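Local coordinates for protein serine protease p27 (Human astrovirus 1, PDB 2W5E) that is the protease domain, a chymotrypsin-like double barrel with a serine protease catalytic triad, that is thought to cleave the astrovirus polyprotein into functional products, at residues T24-G29 against C136-V141. Numbering follows the deposited sequence.
Sequences TGFFSG and CRVLAV
A single ring, that of Phe-26, makes the whole contact, spanning from one beta-barrel to the other. The fold is the double barrel of trypsin-like proteases. Residues 24-29 lie mostly on strand 21-28 of the first barrel, and residues 136-141 run into strand 138-146 of the second. No hydrogen bond joins the two segments; the packing is purely apolar and buried.

Phe-26 and Val-138 point at each other across the seam between the barrels. Both methyls of Val-138 reach the far end of the ring: CG1 lies 3.8 Å from Phe-26 CZ, and CG2 lies 3.9 Å from Phe-26 CE2. The ring is brought there by chi1 of 64°, which tucks CG between the two backbone arms, N and C.

A classic beta bulge at Leu-139 and Ala-140, opposite Val-131, interrupts the alternation of the second strand. This is consistent with Val-138 and Val-141, three residues apart, both meeting the same ring. Pro-130 also packs against Phe-26 and Val-138, while Phe-26 also touches Leu-13 and Val-33 of its own barrel.

Ser-127 and Asp-65 of the catalytic triad are near this seam. The side chain of Val-141 is about 8 Å from that of Ser-127 and about 8 Å from that of Asp-65. Val-141 itself uses one methyl, CG2, which sits at the ring edge, in the ring plane, 4.0 Å from Phe-26 CE1.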
loop_
_atom_site.group_PDB
_atom_site.type_symbol
_atom_site.label_atom_id
_atom_site.label_comp_id
_atom_site.label_asym_id
_atom_site.label_seq_id
_atom_site.Cartn_x
_atom_site.Cartn_y
_atom_site.Cartn_z
ATOM N N THR A 24 -15.962 -22.556 7.952
ATOM C CA THR A 24 -15.072 -21.497 7.491
ATOM C C THR A 24 -13.936 -22.101 6.665
ATOM O O THR A 24 -13.423 -23.181 6.978
ATOM C CB THR A 24 -14.513 -20.662 8.686
ATOM O OG1 THR A 24 -15.597 -20.026 9.374
ATOM C CG2 THR A 24 -13.539 -19.582 8.208
ATOM N N GLY A 25 -13.565 -21.405 5.594
ATOM C CA GLY A 25 -12.384 -21.752 4.820
ATOM C C GLY A 25 -11.472 -20.539 4.723
ATOM O O GLY A 25 -11.887 -19.420 5.017
ATOM N N PHE A 26 -10.231 -20.756 4.316
ATOM C CA PHE A 26 -9.323 -19.639 4.088
ATOM C C PHE A 26 -8.378 -19.874 2.918
ATOM O O PHE A 26 -7.957 -21.002 2.651
ATOM C CB PHE A 26 -8.558 -19.267 5.372
ATOM C CG PHE A 26 -7.643 -20.343 5.876
ATOM C CD1 PHE A 26 -8.106 -21.315 6.761
ATOM C CD2 PHE A 26 -6.306 -20.370 5.491
ATOM C CE1 PHE A 26 -7.255 -22.300 7.247
ATOM C CE2 PHE A 26 -5.446 -21.357 5.967
ATOM C CZ PHE A 26 -5.918 -22.322 6.847
ATOM N N PHE A 27 -8.043 -18.783 2.236
ATOM C CA PHE A 27 -7.205 -18.829 1.054
ATOM C C PHE A 27 -5.737 -18.865 1.455
ATOM O O PHE A 27 -5.285 -18.074 2.298
ATOM C CB PHE A 27 -7.497 -17.630 0.139
ATOM C CG PHE A 27 -8.934 -17.538 -0.310
ATOM C CD1 PHE A 27 -9.368 -18.213 -1.448
ATOM C CD2 PHE A 27 -9.852 -16.770 0.400
ATOM C CE1 PHE A 27 -10.702 -18.132 -1.871
ATOM C CE2 PHE A 27 -11.181 -16.682 -0.012
ATOM C CZ PHE A 27 -11.608 -17.366 -1.150
ATOM N N SER A 28 -5.012 -19.805 0.858
ATOM C CA SER A 28 -3.572 -19.939 1.046
ATOM C C SER A 28 -2.981 -20.556 -0.218
ATOM O O SER A 28 -3.408 -21.633 -0.660
ATOM C CB SER A 28 -3.258 -20.806 2.263
ATOM O OG SER A 28 -1.865 -20.837 2.523
ATOM N N GLY A 29 -2.006 -19.863 -0.802
ATOM C CA GLY A 29 -1.492 -20.221 -2.120
ATOM C C GLY A 29 -2.624 -20.253 -3.128
ATOM O O GLY A 29 -3.401 -19.301 -3.228
ATOM N N CYS A 136 -0.369 -12.482 11.931
ATOM C CA CYS A 136 -1.380 -12.863 10.945
ATOM C C CYS A 136 -1.018 -14.014 10.023
ATOM O O CYS A 136 -1.662 -14.209 8.994
ATOM N N ARG A 137 -0.000 -14.785 10.397
ATOM C CA ARG A 137 0.376 -15.997 9.669
ATOM C C ARG A 137 -0.305 -17.217 10.291
ATOM O O ARG A 137 -0.347 -17.342 11.515
ATOM C CB ARG A 137 1.899 -16.186 9.685
ATOM C CG ARG A 137 2.700 -14.919 9.383
ATOM C CD ARG A 137 2.653 -14.548 7.917
ATOM N NE ARG A 137 3.651 -15.291 7.158
ATOM C CZ ARG A 137 4.721 -14.757 6.574
ATOM N NH1 ARG A 137 4.949 -13.448 6.636
ATOM N NH2 ARG A 137 5.565 -15.540 5.916
ATOM N N VAL A 138 -0.824 -18.114 9.452
ATOM C CA VAL A 138 -1.576 -19.288 9.926
ATOM C C VAL A 138 -0.683 -20.284 10.646
ATOM O O VAL A 138 0.347 -20.704 10.114
ATOM C CB VAL A 138 -2.294 -20.054 8.777
ATOM C CG1 VAL A 138 -3.452 -20.903 9.332
ATOM C CG2 VAL A 138 -2.808 -19.108 7.756
ATOM N N LEU A 139 -1.099 -20.661 11.852
ATOM C CA LEU A 139 -0.421 -21.686 12.640
ATOM C C LEU A 139 -1.183 -23.009 12.621
ATOM O O LEU A 139 -0.584 -24.081 12.714
ATOM C CB LEU A 139 -0.289 -21.232 14.100
ATOM C CG LEU A 139 0.487 -19.959 14.448
ATOM C CD1 LEU A 139 0.268 -19.614 15.909
ATOM C CD2 LEU A 139 1.963 -20.127 14.153
ATOM N N ALA A 140 -2.509 -22.920 12.524
ATOM C CA ALA A 140 -3.381 -24.071 12.752
ATOM C C ALA A 140 -4.784 -23.876 12.172
ATOM O O ALA A 140 -5.162 -22.770 11.797
ATOM C CB ALA A 140 -3.466 -24.371 14.252
ATOM N N VAL A 141 -5.544 -24.968 12.117
ATOM C CA VAL A 141 -6.929 -24.960 11.627
ATOM C C VAL A 141 -7.892 -25.395 12.744
ATOM O O VAL A 141 -7.774 -26.506 13.264
ATOM C CB VAL A 141 -7.085 -25.891 10.389
ATOM C CG1 VAL A 141 -8.517 -25.878 9.867
ATOM C CG2 VAL A 141 -6.100 -25.501 9.281
#